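Local coordinates for alginate lyase (PDB 3NNB), which probably cleaves the polysaccharide alginate by beta-elimination, at residues D36-L41 and E121-K126; P45-D50 and A138-N143; G102-A107 and D129-W134. All coordinates share one frame; numbering follows the deposited sequence.

Overall arrangement
Helix 121-136 connects the three contacts. Its first turns meet the end of helix 27-41 in contact 1, residues 129-134 pack against helix 98-118 in contact 3, and the loop after it supplies residues 138-143 of contact 2. Contacts 1 and 3 have centres about 11 Å apart, contacts 2 and 3 about 10 Å, while contacts 1 and 2 lie about 20 Å apart. Contact 3 is buried; the other two are partly buried. A sodium ion, bound by Glu-182, Ser-184 and Phe-187, is about 13 Å from the side chain of Tyr-123 in contact 1 and about 11 Å from that of Leu-131 in contact 3.

Contact 1: D36-L41 and E121-K126; sequences DADKAL and EKYAQK
Tyr-123 and Asp-38 both hold CG anti to the carbonyl carbon (chi1 -64° in Tyr-123), a start from which the phenol and the carboxylate meet between helices 27-41 and 121-136. Tyr-123 OH donates to Asp-38 OD1 over 2.7 Å, arriving from above the carboxylate plane, whereas OD1 itself lies at the edge of the ring, in the ring plane. The Tyr-123 ring also receives a CH-pi contact, Ala-37 CB lying over one face 3.9 Å from its centroid. Leu-41 CD1 reaches Tyr-123 CE1 and Lys-122 CE, both at 4.0 Å, its side chain crossing each of theirs at about a right angle. The other methyl, Leu-41 CD2, presses on Lys-126 CB at 3.5 Å, tighter than usual for two carbons. The Lys-126 chain leaves with CG anti to the backbone N and bends at chi2 (84°), and its NZ bonds Leu-41 O at 2.8 Å from above the carbonyl plane. Met-43 O, a little farther along the chain, accepts from the same ammonium, while Ala-37 also touches Ala-114 of helix 98-118. The segment axes approach to 10.2 Å at 48°, a helix pair joined by small and branched apolar side chains with polar links beside them. Asp-38 OD1 also accepts from a water that in turn accepts from Lys-122 NZ, so one carboxylate oxygen takes two hydrogen bonds. The lysine charge, linked through that water, would probably help stabilise the carboxylate, and the Lys-126 ammonium would likewise suit the backbone carbonyls it meets.

Contact 2: P45-D50 and A138-N143; sequences PPSVMD and AKTKMN
Val-48 and the selenomethionine Met-142 make the apolar part of this contact: CG1 of Val-48 lies 3.8 Å from CB of Met-142, and the two side chains cross at about a right angle. The other methyl, Val-48 CG2, faces backbone oxygens, with Lys-141 O at 3.7 Å. Met-49, also a selenomethionine, brings CG to 3.7 Å from Thr-140 CA, and its chain, bent at chi2 and chi3, keeps CE near Lys-139 O. Ser-47 CB approaches Thr-140 O at 3.5 Å. No direct hydrogen bond joins the segments; a water bridges them, accepting from Val-48 N and donating to Thr-140 O over 2.8 Å.

Behind these contacts stands a type I beta turn from Ser-47 to Asp-50, closed by Asp-50 N to Ser-47 O. Ser-47 OG, set between the backbone N and the carbonyl carbon (chi1 80°), accepts from Met-49 N at 3.0 Å in an ST turn. Asp-50 OD2 is met by Ser-47 N from above the carboxylate plane, and it also pairs with Lys-100 in a salt bridge. An alanine in place of Ser-47 would probably leave Met-49 N without its side-chain acceptor and the start of the turn less firmly held. Farther out, Thr-140 OG1 bonds Val-133 O and Met-142 pairs by its backbone with Trp-134, tying the second loop to helix 121-136. Chemically, then, the two loops meet through one apolar pair, side-chain carbons set against backbone atoms, and a bridging water, while hydrogen bonds within 45-50, and from 138-143 to helix 121-136, hold each side.

Contact 3: G102-A107 and D129-W134; sequences GDMSKA and DFLNVW
The Phe-130 and Trp-134 rings each receive a carbon over one face from helix 98-118, in a roughly antiparallel helix pair whose segment axes run at 146° and come within 10.0 Å. The pair forms a helical hairpin, helices 98-118 and 121-136 following each other in the chain, consistent with the alpha/alpha toroid of the six-hairpin clan. On the Phe-130 face lies Ala-107 CB, 3.7 Å from the ring centroid and displaced toward the rim at CZ. Met-104 CG comes to Phe-130 CD1 at 4.2 Å, obliquely.

The selenomethionine Met-104 sends CG anti to the backbone N (chi1 -179°) and then bends at chi2 and chi3. Met-104 CG packs on Trp-134 CB at 3.8 Å, and SE passes obliquely by the indole in a Met-aromatic contact. Leu-131 CD2 comes to 4.5 Å from Met-104 SE. Outside the pair, Met-104 also meets Phe-171 and Met-174 of helix 171-180, and Trp-134 meets Val-48 and Met-142 of the neighbouring loops. The terminal methyl CE of Met-104 lies over the indole face in a CH-pi contact, 3.6 Å from the centroid of the five-membered ring of Trp-134 and 10° off its normal.

Contact 1: D36-L41 and E121-K126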
ATOM      1  N   ASP A  36      -4.936  10.947 -16.300  1.00 11.55           N
ATOM      2  CA  ASP A  36      -4.638   9.578 -15.901  1.00  9.46           C
ATOM      3  C   ASP A  36      -5.946   8.734 -15.985  1.00  7.51           C
ATOM      4  O   ASP A  36      -5.937   7.582 -16.399  1.00  9.68           O
ATOM      5  CB  ASP A  36      -4.119   9.507 -14.453  1.00  9.44           C
ATOM      6  CG  ASP A  36      -2.701  10.026 -14.281  1.00 13.32           C
ATOM      7  OD1 ASP A  36      -1.988  10.286 -15.279  1.00 12.47           O
ATOM      8  OD2 ASP A  36      -2.327  10.158 -13.102  1.00 14.85           O
ATOM      9  N   ALA A  37      -7.067   9.289 -15.558  1.00  9.50           N
ATOM     10  CA  ALA A  37      -8.333   8.559 -15.594  1.00  8.93           C
ATOM     11  C   ALA A  37      -8.741   8.299 -17.023  1.00  9.39           C
ATOM     12  O   ALA A  37      -9.234   7.229 -17.341  1.00  9.51           O
ATOM     13  CB  ALA A  37      -9.439   9.386 -14.883  1.00  7.97           C
ATOM     14  N   ASP A  38      -8.549   9.293 -17.901  1.00 10.48           N
ATOM     15  CA  ASP A  38      -8.847   9.086 -19.335  1.00 11.08           C
ATOM     16  C   ASP A  38      -7.993   7.967 -19.913  1.00 11.90           C
ATOM     17  O   ASP A  38      -8.450   7.165 -20.747  1.00 11.74           O
ATOM     18  CB  ASP A  38      -8.646  10.411 -20.114  1.00 12.61           C
ATOM     19  CG  ASP A  38      -9.726  11.434 -19.834  1.00 13.43           C
ATOM     20  OD1 ASP A  38     -10.825  11.102 -19.328  1.00 13.83           O
ATOM     21  OD2 ASP A  38      -9.464  12.624 -20.128  1.00 17.37           O
ATOM     22  N   LYS A  39      -6.752   7.840 -19.447  1.00 13.18           N
ATOM     23  CA  LYS A  39      -5.903   6.736 -19.891  1.00 13.44           C
ATOM     24  C   LYS A  39      -6.436   5.389 -19.358  1.00 13.48           C
ATOM     25  O   LYS A  39      -6.452   4.373 -20.070  1.00 11.76           O
ATOM     26  CB  LYS A  39      -4.457   6.937 -19.421  1.00 14.19           C
ATOM     27  CG  LYS A  39      -3.705   8.021 -20.163  1.00 27.80           C
ATOM     28  CD  LYS A  39      -2.282   8.197 -19.580  1.00 32.40           C
ATOM     29  CE  LYS A  39      -1.654   9.512 -20.036  1.00 43.32           C
ATOM     30  NZ  LYS A  39      -0.445   9.867 -19.230  1.00 45.50           N
ATOM     31  N   ALA A  40      -6.931   5.395 -18.112  1.00 10.37           N
ATOM     32  CA  ALA A  40      -7.506   4.198 -17.523  1.00  9.81           C
ATOM     33  C   ALA A  40      -8.752   3.753 -18.271  1.00 11.45           C
ATOM     34  O   ALA A  40      -9.040   2.545 -18.300  1.00 10.27           O
ATOM     35  CB  ALA A  40      -7.792   4.380 -16.014  1.00 10.80           C
ATOM     36  N   LEU A  41      -9.509   4.715 -18.842  1.00  9.91           N
ATOM     37  CA  LEU A  41     -10.696   4.346 -19.651  1.00  9.65           C
ATOM     38  C   LEU A  41     -10.340   3.477 -20.846  1.00  9.82           C
ATOM     39  O   LEU A  41     -11.163   2.704 -21.306  1.00 10.39           O
ATOM     40  CB  LEU A  41     -11.431   5.578 -20.148  1.00 11.33           C
ATOM     41  CG  LEU A  41     -12.118   6.493 -19.133  1.00  9.51           C
ATOM     42  CD1 LEU A  41     -12.804   7.698 -19.851  1.00 11.84           C
ATOM     43  CD2 LEU A  41     -13.120   5.746 -18.274  1.00 11.81           C
ATOM     44  N   GLU A 121     -19.658  10.606 -14.064  1.00  9.87           N
ATOM     45  CA  GLU A 121     -20.069   9.240 -13.841  1.00  9.49           C
ATOM     46  C   GLU A 121     -19.288   8.230 -14.683  1.00  9.52           C
ATOM     47  O   GLU A 121     -19.185   7.052 -14.301  1.00 11.13           O
ATOM     48  CB  GLU A 121     -21.552   9.108 -14.154  1.00 10.71           C
ATOM     49  CG  GLU A 121     -22.433   9.985 -13.251  1.00 15.99           C
ATOM     50  CD  GLU A 121     -22.610   9.432 -11.803  1.00 25.22           C
ATOM     51  OE1 GLU A 121     -22.439   8.195 -11.543  1.00 14.62           O
ATOM     52  OE2 GLU A 121     -22.987  10.256 -10.927  1.00 20.51           O
ATOM     53  N   LYS A 122     -18.749   8.668 -15.825  1.00  9.30           N
ATOM     54  CA  LYS A 122     -18.047   7.702 -16.712  1.00 10.08           C
ATOM     55  C   LYS A 122     -16.884   7.024 -16.007  1.00  8.55           C
ATOM     56  O   LYS A 122     -16.525   5.903 -16.333  1.00 10.10           O
ATOM     57  CB  LYS A 122     -17.555   8.338 -18.020  1.00 11.32           C
ATOM     58  CG  LYS A 122     -16.392   9.279 -17.934  1.00  9.50           C
ATOM     59  CD  LYS A 122     -16.240  10.013 -19.245  1.00 11.24           C
ATOM     60  CE  LYS A 122     -15.021  10.935 -19.250  1.00 15.84           C
ATOM     61  NZ  LYS A 122     -14.865  11.629 -20.604  1.00 17.79           N
ATOM     62  N   TYR A 123     -16.254   7.743 -15.078  1.00  9.06           N
ATOM     63  CA  TYR A 123     -15.088   7.220 -14.418  1.00  7.86           C
ATOM     64  C   TYR A 123     -15.470   6.162 -13.418  1.00  7.48           C
ATOM     65  O   TYR A 123     -14.790   5.132 -13.309  1.00  7.48           O
ATOM     66  CB  TYR A 123     -14.294   8.337 -13.718  1.00  7.29           C
ATOM     67  CG  TYR A 123     -13.711   9.366 -14.652  1.00  7.52           C
ATOM     68  CD1 TYR A 123     -12.990   9.001 -15.776  1.00  9.09           C
ATOM     69  CD2 TYR A 123     -13.934  10.725 -14.441  1.00 10.49           C
ATOM     70  CE1 TYR A 123     -12.440   9.962 -16.602  1.00 11.85           C
ATOM     71  CE2 TYR A 123     -13.393  11.674 -15.277  1.00 10.68           C
ATOM     72  CZ  TYR A 123     -12.655  11.292 -16.345  1.00 12.98           C
ATOM     73  OH  TYR A 123     -12.117  12.230 -17.193  1.00 12.34           O
ATOM     74  N   ALA A 124     -16.581   6.382 -12.706  1.00  7.58           N
ATOM     75  CA  ALA A 124     -17.065   5.370 -11.762  1.00  5.89           C
ATOM     76  C   ALA A 124     -17.536   4.106 -12.482  1.00  7.97           C
ATOM     77  O   ALA A 124     -17.312   2.982 -12.000  1.00  8.71           O
ATOM     78  CB  ALA A 124     -18.165   5.919 -10.845  1.00  9.67           C
ATOM     79  N   GLN A 125     -18.176   4.285 -13.654  1.00  8.48           N
ATOM     80  CA  GLN A 125     -18.648   3.150 -14.453  1.00  8.08           C
ATOM     81  C   GLN A 125     -17.464   2.297 -14.863  1.00  7.62           C
ATOM     82  O   GLN A 125     -17.519   1.060 -14.806  1.00  8.72           O
ATOM     83  CB  GLN A 125     -19.462   3.636 -15.673  1.00  8.40           C
ATOM     84  CG  GLN A 125     -20.217   2.549 -16.437  1.00  8.67           C
ATOM     85  CD  GLN A 125     -19.329   1.672 -17.330  1.00  9.87           C
ATOM     86  OE1 GLN A 125     -18.179   2.030 -17.709  1.00 10.14           O
ATOM     87  NE2 GLN A 125     -19.902   0.563 -17.733  1.00  8.55           N
ATOM     88  N   LYS A 126     -16.351   2.934 -15.225  1.00  7.19           N
ATOM     89  CA  LYS A 126     -15.151   2.150 -15.631  1.00  7.15           C
ATOM     90  C   LYS A 126     -14.523   1.477 -14.434  1.00  5.75           C
ATOM     91  O   LYS A 126     -14.096   0.324 -14.537  1.00  7.84           O
ATOM     92  CB  LYS A 126     -14.126   2.992 -16.364  1.00  6.80           C
ATOM     93  CG  LYS A 126     -12.900   2.251 -16.869  1.00  6.67           C
ATOM     94  CD  LYS A 126     -13.107   1.568 -18.218  1.00  6.87           C
ATOM     95  CE  LYS A 126     -11.922   0.687 -18.641  1.00 11.84           C
ATOM     96  NZ  LYS A 126     -11.960   0.270 -20.092  1.00 10.01           N
TER
HETATM   97  O   HOH W   1     -12.508  13.064 -20.634  1.00 35.03           O

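Contact 2: P45-D50 and A138-N143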
ATOM      1  N   PRO A  45      -9.826  -4.231 -18.638  1.00  9.87           N
ATOM      2  CA  PRO A  45      -9.643  -4.762 -17.273  1.00  8.07           C
ATOM      3  C   PRO A  45      -8.987  -6.147 -17.303  1.00  9.74           C
ATOM      4  O   PRO A  45      -9.475  -7.039 -18.022  1.00 10.27           O
ATOM      5  CB  PRO A  45     -11.048  -4.827 -16.715  1.00  9.67           C
ATOM      6  CG  PRO A  45     -11.782  -3.695 -17.422  1.00  9.74           C
ATOM      7  CD  PRO A  45     -11.211  -3.739 -18.839  1.00 12.06           C
ATOM      8  N   PRO A  46      -7.867  -6.307 -16.591  1.00  9.51           N
ATOM      9  CA  PRO A  46      -7.232  -7.623 -16.507  1.00 10.08           C
ATOM     10  C   PRO A  46      -7.900  -8.523 -15.457  1.00 10.37           C
ATOM     11  O   PRO A  46      -8.792  -8.104 -14.729  1.00  9.94           O
ATOM     12  CB  PRO A  46      -5.812  -7.279 -16.070  1.00 10.00           C
ATOM     13  CG  PRO A  46      -6.023  -6.136 -15.116  1.00  9.74           C
ATOM     14  CD  PRO A  46      -7.165  -5.327 -15.729  1.00 11.61           C
ATOM     15  N   SER A  47      -7.407  -9.747 -15.343  1.00  8.83           N
ATOM     16  CA  SER A  47      -7.869 -10.688 -14.327  1.00  7.06           C
ATOM     17  C   SER A  47      -6.810 -11.726 -14.067  1.00  8.27           C
ATOM     18  O   SER A  47      -5.846 -11.863 -14.830  1.00  9.78           O
ATOM     19  CB  SER A  47      -9.169 -11.385 -14.721  1.00  8.19           C
ATOM     20  OG  SER A  47      -8.949 -12.469 -15.638  1.00  9.06           O
ATOM     21  N   VAL A  48      -7.022 -12.495 -12.987  1.00  7.95           N
ATOM     22  CA  VAL A  48      -6.158 -13.623 -12.690  1.00  6.64           C
ATOM     23  C   VAL A  48      -6.237 -14.745 -13.766  1.00  9.96           C
ATOM     24  O   VAL A  48      -5.434 -15.666 -13.742  1.00  8.98           O
ATOM     25  CB  VAL A  48      -6.446 -14.237 -11.305  1.00  8.90           C
ATOM     26  CG1 VAL A  48      -6.167 -13.181 -10.188  1.00  9.35           C
ATOM     27  CG2 VAL A  48      -7.887 -14.874 -11.220  1.00  7.74           C
HETATM   28  N   MSE A  49      -7.165 -14.661 -14.695  1.00  9.72           N
HETATM   29  CA  MSE A  49      -7.231 -15.622 -15.803  1.00  8.32           C
HETATM   30  C   MSE A  49      -6.229 -15.343 -16.890  1.00 10.24           C
HETATM   31  O   MSE A  49      -6.028 -16.179 -17.803  1.00 11.81           O
HETATM   32  CB  MSE A  49      -8.644 -15.678 -16.373  1.00 11.49           C
HETATM   33  CG  MSE A  49      -9.731 -15.850 -15.321  1.00 11.36           C
HETATM   34 SE   MSE A  49      -9.501 -17.347 -14.082  0.75  9.55          SE
HETATM   35  CE  MSE A  49     -10.189 -18.730 -15.320  1.00 14.94           C
ATOM     36  N   ASP A  50      -5.543 -14.207 -16.838  1.00 11.56           N
ATOM     37  CA  ASP A  50      -4.673 -13.831 -17.945  1.00 11.08           C
ATOM     38  C   ASP A  50      -3.327 -14.546 -17.908  1.00 17.47           C
ATOM     39  O   ASP A  50      -2.693 -14.719 -18.953  1.00 20.02           O
ATOM     40  CB  ASP A  50      -4.430 -12.322 -17.966  1.00 11.14           C
ATOM     41  CG  ASP A  50      -5.668 -11.536 -18.291  1.00 14.72           C
ATOM     42  OD1 ASP A  50      -6.602 -12.104 -18.863  1.00 15.02           O
ATOM     43  OD2 ASP A  50      -5.714 -10.336 -17.945  1.00 14.71           O
ATOM     44  N   ALA A 138     -18.063 -14.410 -12.218  1.00 12.62           N
ATOM     45  CA  ALA A 138     -17.711 -15.820 -12.022  1.00 12.60           C
ATOM     46  C   ALA A 138     -16.618 -16.288 -12.952  1.00 12.90           C
ATOM     47  O   ALA A 138     -15.782 -17.110 -12.548  1.00 14.67           O
ATOM     48  CB  ALA A 138     -18.988 -16.747 -12.207  1.00 15.21           C
ATOM     49  N   LYS A 139     -16.619 -15.810 -14.192  1.00 12.68           N
ATOM     50  CA  LYS A 139     -15.687 -16.296 -15.193  1.00 14.40           C
ATOM     51  C   LYS A 139     -14.255 -15.872 -14.912  1.00 12.27           C
ATOM     52  O   LYS A 139     -13.323 -16.504 -15.401  1.00 12.22           O
ATOM     53  CB  LYS A 139     -16.101 -15.848 -16.609  1.00 19.57           C
ATOM     54  CG  LYS A 139     -17.326 -16.622 -17.148  1.00 29.08           C
ATOM     55  CD  LYS A 139     -17.587 -16.253 -18.616  1.00 35.58           C
ATOM     56  CE  LYS A 139     -19.037 -16.505 -19.045  1.00 44.25           C
ATOM     57  NZ  LYS A 139     -19.287 -16.001 -20.453  1.00 38.67           N
ATOM     58  N   THR A 140     -14.075 -14.766 -14.197  1.00 10.01           N
ATOM     59  CA  THR A 140     -12.749 -14.141 -14.138  1.00  6.98           C
ATOM     60  C   THR A 140     -12.265 -13.786 -12.707  1.00  8.90           C
ATOM     61  O   THR A 140     -11.117 -13.374 -12.523  1.00 10.62           O
ATOM     62  CB  THR A 140     -12.666 -12.856 -14.960  1.00  9.77           C
ATOM     63  OG1 THR A 140     -13.691 -11.933 -14.553  1.00  9.14           O
ATOM     64  CG2 THR A 140     -12.742 -13.148 -16.466  1.00  8.35           C
ATOM     65  N   LYS A 141     -13.092 -13.993 -11.692  1.00  7.72           N
ATOM     66  CA  LYS A 141     -12.773 -13.413 -10.396  1.00  8.06           C
ATOM     67  C   LYS A 141     -11.609 -14.094  -9.666  1.00  9.77           C
ATOM     68  O   LYS A 141     -11.332 -15.283  -9.823  1.00 11.03           O
ATOM     69  CB  LYS A 141     -13.965 -13.428  -9.472  1.00 10.77           C
ATOM     70  CG  LYS A 141     -14.392 -14.809  -9.047  1.00 13.70           C
ATOM     71  CD  LYS A 141     -15.582 -14.730  -8.130  1.00 26.35           C
ATOM     72  CE  LYS A 141     -16.109 -16.095  -7.783  1.00 38.76           C
ATOM     73  NZ  LYS A 141     -17.454 -15.933  -7.143  1.00 42.00           N
HETATM   74  N   MSE A 142     -10.943 -13.280  -8.866  1.00  7.71           N
HETATM   75  CA  MSE A 142      -9.889 -13.753  -7.973  1.00  6.36           C
HETATM   76  C   MSE A 142     -10.515 -14.297  -6.687  1.00  6.88           C
HETATM   77  O   MSE A 142     -11.305 -13.625  -6.060  1.00  8.04           O
HETATM   78  CB  MSE A 142      -8.910 -12.636  -7.646  1.00  6.91           C
HETATM   79  CG  MSE A 142      -7.847 -13.022  -6.651  1.00  8.45           C
HETATM   80 SE   MSE A 142      -6.639 -11.569  -6.224  0.75  4.89          SE
HETATM   81  CE  MSE A 142      -6.141 -12.125  -4.436  1.00  7.41           C
ATOM     82  N   ASN A 143     -10.155 -15.517  -6.301  1.00  7.50           N
ATOM     83  CA  ASN A 143     -10.575 -16.052  -4.995  1.00  6.96           C
ATOM     84  C   ASN A 143     -10.005 -15.224  -3.850  1.00  7.05           C
ATOM     85  O   ASN A 143      -8.888 -14.705  -3.953  1.00  6.59           O
ATOM     86  CB  ASN A 143     -10.241 -17.526  -4.881  1.00  7.07           C
ATOM     87  CG  ASN A 143     -10.983 -18.364  -5.880  1.00 10.39           C
ATOM     88  OD1 ASN A 143     -12.120 -18.048  -6.239  1.00 10.94           O
ATOM     89  ND2 ASN A 143     -10.349 -19.451  -6.337  1.00  8.33           N
TER
HETATM   90  O   HOH W   2      -9.310 -11.615 -11.352  1.00  7.63           O

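Contact 3: G102-A107 and D129-W134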
ATOM      1  N   GLY A 102      -1.741  -4.968  -9.716  1.00  9.25           N
ATOM      2  CA  GLY A 102      -1.284  -3.594  -9.574  1.00  9.18           C
ATOM      3  C   GLY A 102      -2.002  -2.656 -10.533  1.00  8.86           C
ATOM      4  O   GLY A 102      -2.396  -1.552 -10.155  1.00 10.17           O
ATOM      5  N   ASP A 103      -2.094  -3.061 -11.796  1.00  8.30           N
ATOM      6  CA  ASP A 103      -2.725  -2.212 -12.821  1.00  9.03           C
ATOM      7  C   ASP A 103      -4.184  -1.958 -12.443  1.00  8.50           C
ATOM      8  O   ASP A 103      -4.688  -0.840 -12.594  1.00 10.28           O
ATOM      9  CB  ASP A 103      -2.717  -2.879 -14.192  1.00 12.83           C
ATOM     10  CG  ASP A 103      -1.355  -2.845 -14.862  1.00 13.87           C
ATOM     11  OD1 ASP A 103      -0.470  -2.086 -14.443  1.00 16.16           O
ATOM     12  OD2 ASP A 103      -1.221  -3.626 -15.815  1.00 15.41           O
HETATM   13  N   MSE A 104      -4.867  -3.020 -11.998  1.00  7.40           N
HETATM   14  CA  MSE A 104      -6.278  -2.938 -11.598  1.00  8.28           C
HETATM   15  C   MSE A 104      -6.454  -2.006 -10.412  1.00  6.68           C
HETATM   16  O   MSE A 104      -7.267  -1.085 -10.429  1.00  7.36           O
HETATM   17  CB  MSE A 104      -6.814  -4.351 -11.298  1.00  8.09           C
HETATM   18  CG  MSE A 104      -8.322  -4.448 -10.884  1.00  7.53           C
HETATM   19 SE   MSE A 104      -8.666  -3.907  -9.063  0.75  5.06          SE
HETATM   20  CE  MSE A 104      -7.547  -5.195  -8.151  1.00  9.76           C
ATOM     21  N   SER A 105      -5.663  -2.236  -9.371  1.00  5.70           N
ATOM     22  CA  SER A 105      -5.765  -1.448  -8.153  1.00  6.38           C
ATOM     23  C   SER A 105      -5.487   0.042  -8.406  1.00  8.20           C
ATOM     24  O   SER A 105      -6.197   0.949  -7.923  1.00  7.29           O
ATOM     25  CB  SER A 105      -4.786  -2.023  -7.122  1.00  9.17           C
ATOM     26  OG  SER A 105      -4.769  -1.233  -5.962  1.00 13.88           O
ATOM     27  N   LYS A 106      -4.440   0.309  -9.166  1.00  8.33           N
ATOM     28  CA  LYS A 106      -4.103   1.680  -9.541  1.00  8.38           C
ATOM     29  C   LYS A 106      -5.210   2.324 -10.351  1.00  9.07           C
ATOM     30  O   LYS A 106      -5.547   3.489 -10.150  1.00  8.15           O
ATOM     31  CB  LYS A 106      -2.790   1.737 -10.291  1.00 10.64           C
ATOM     32  CG  LYS A 106      -1.622   1.448  -9.408  1.00 15.28           C
ATOM     33  CD  LYS A 106      -0.296   1.677 -10.161  1.00 26.93           C
ATOM     34  CE  LYS A 106       0.212   0.456 -10.860  1.00 40.28           C
ATOM     35  NZ  LYS A 106       1.686   0.593 -11.092  1.00 44.30           N
ATOM     36  N   ALA A 107      -5.779   1.567 -11.277  1.00  5.61           N
ATOM     37  CA  ALA A 107      -6.869   2.094 -12.133  1.00  6.73           C
ATOM     38  C   ALA A 107      -8.118   2.433 -11.329  1.00  7.79           C
ATOM     39  O   ALA A 107      -8.736   3.471 -11.528  1.00 10.02           O
ATOM     40  CB  ALA A 107      -7.204   1.083 -13.273  1.00  6.21           C
ATOM     41  N   ASP A 129     -16.360  -1.623 -13.724  1.00  6.91           N
ATOM     42  CA  ASP A 129     -16.018  -2.648 -14.724  1.00  7.43           C
ATOM     43  C   ASP A 129     -14.741  -3.371 -14.285  1.00  7.79           C
ATOM     44  O   ASP A 129     -14.739  -4.594 -14.215  1.00  7.56           O
ATOM     45  CB  ASP A 129     -15.891  -1.982 -16.088  1.00  6.92           C
ATOM     46  CG  ASP A 129     -15.702  -2.936 -17.242  1.00 10.95           C
ATOM     47  OD1 ASP A 129     -15.955  -4.148 -17.154  1.00 14.76           O
ATOM     48  OD2 ASP A 129     -15.375  -2.369 -18.315  1.00 17.50           O
ATOM     49  N   PHE A 130     -13.690  -2.628 -13.918  1.00  7.42           N
ATOM     50  CA  PHE A 130     -12.491  -3.265 -13.361  1.00  8.10           C
ATOM     51  C   PHE A 130     -12.821  -4.149 -12.160  1.00  6.41           C
ATOM     52  O   PHE A 130     -12.325  -5.238 -12.049  1.00  7.55           O
ATOM     53  CB  PHE A 130     -11.479  -2.226 -12.871  1.00  6.35           C
ATOM     54  CG  PHE A 130     -10.590  -1.649 -13.957  1.00  8.12           C
ATOM     55  CD1 PHE A 130      -9.419  -2.329 -14.315  1.00 11.11           C
ATOM     56  CD2 PHE A 130     -10.835  -0.387 -14.540  1.00  7.65           C
ATOM     57  CE1 PHE A 130      -8.570  -1.817 -15.267  1.00 11.18           C
ATOM     58  CE2 PHE A 130      -9.985   0.130 -15.507  1.00  7.82           C
ATOM     59  CZ  PHE A 130      -8.861  -0.597 -15.885  1.00 10.01           C
ATOM     60  N   LEU A 131     -13.615  -3.635 -11.230  1.00  6.86           N
ATOM     61  CA  LEU A 131     -13.935  -4.386 -10.005  1.00  6.70           C
ATOM     62  C   LEU A 131     -14.765  -5.653 -10.299  1.00  8.64           C
ATOM     63  O   LEU A 131     -14.556  -6.693  -9.667  1.00  7.92           O
ATOM     64  CB  LEU A 131     -14.703  -3.508  -9.062  1.00  7.71           C
ATOM     65  CG  LEU A 131     -13.934  -2.381  -8.403  1.00  7.54           C
ATOM     66  CD1 LEU A 131     -14.891  -1.415  -7.615  1.00  8.54           C
ATOM     67  CD2 LEU A 131     -12.733  -2.865  -7.505  1.00  8.84           C
ATOM     68  N   ASN A 132     -15.740  -5.540 -11.206  1.00  8.87           N
ATOM     69  CA  ASN A 132     -16.523  -6.718 -11.638  1.00 10.66           C
ATOM     70  C   ASN A 132     -15.607  -7.796 -12.193  1.00  7.81           C
ATOM     71  O   ASN A 132     -15.664  -8.971 -11.782  1.00  7.92           O
ATOM     72  CB  ASN A 132     -17.559  -6.357 -12.738  1.00  9.73           C
ATOM     73  CG  ASN A 132     -18.775  -5.651 -12.191  1.00 12.07           C
ATOM     74  OD1 ASN A 132     -19.153  -5.860 -11.055  1.00 11.41           O
ATOM     75  ND2 ASN A 132     -19.439  -4.869 -13.033  1.00 10.21           N
ATOM     76  N   VAL A 133     -14.746  -7.389 -13.108  1.00  6.46           N
ATOM     77  CA  VAL A 133     -13.869  -8.345 -13.786  1.00  8.23           C
ATOM     78  C   VAL A 133     -12.911  -8.983 -12.774  1.00 10.15           C
ATOM     79  O   VAL A 133     -12.705 -10.196 -12.770  1.00  8.52           O
ATOM     80  CB  VAL A 133     -13.124  -7.708 -14.947  1.00  9.16           C
ATOM     81  CG1 VAL A 133     -12.068  -8.684 -15.500  1.00  8.77           C
ATOM     82  CG2 VAL A 133     -14.144  -7.290 -16.046  1.00  7.84           C
ATOM     83  N   TRP A 134     -12.346  -8.176 -11.898  1.00  8.85           N
ATOM     84  CA  TRP A 134     -11.332  -8.695 -10.969  1.00  6.20           C
ATOM     85  C   TRP A 134     -11.878  -9.520  -9.812  1.00  6.61           C
ATOM     86  O   TRP A 134     -11.273 -10.529  -9.432  1.00  7.37           O
ATOM     87  CB  TRP A 134     -10.444  -7.563 -10.409  1.00  6.47           C
ATOM     88  CG  TRP A 134      -9.262  -8.104  -9.670  1.00  6.25           C
ATOM     89  CD1 TRP A 134      -9.191  -8.456  -8.362  1.00  9.52           C
ATOM     90  CD2 TRP A 134      -8.014  -8.492 -10.259  1.00  7.32           C
ATOM     91  NE1 TRP A 134      -7.948  -9.000  -8.079  1.00  6.42           N
ATOM     92  CE2 TRP A 134      -7.228  -9.063  -9.236  1.00  6.19           C
ATOM     93  CE3 TRP A 134      -7.484  -8.401 -11.556  1.00  8.53           C
ATOM     94  CZ2 TRP A 134      -5.928  -9.531  -9.458  1.00  8.16           C
ATOM     95  CZ3 TRP A 134      -6.192  -8.842 -11.778  1.00  6.86           C
ATOM     96  CH2 TRP A 134      -5.439  -9.438 -10.743  1.00  9.65           C
TER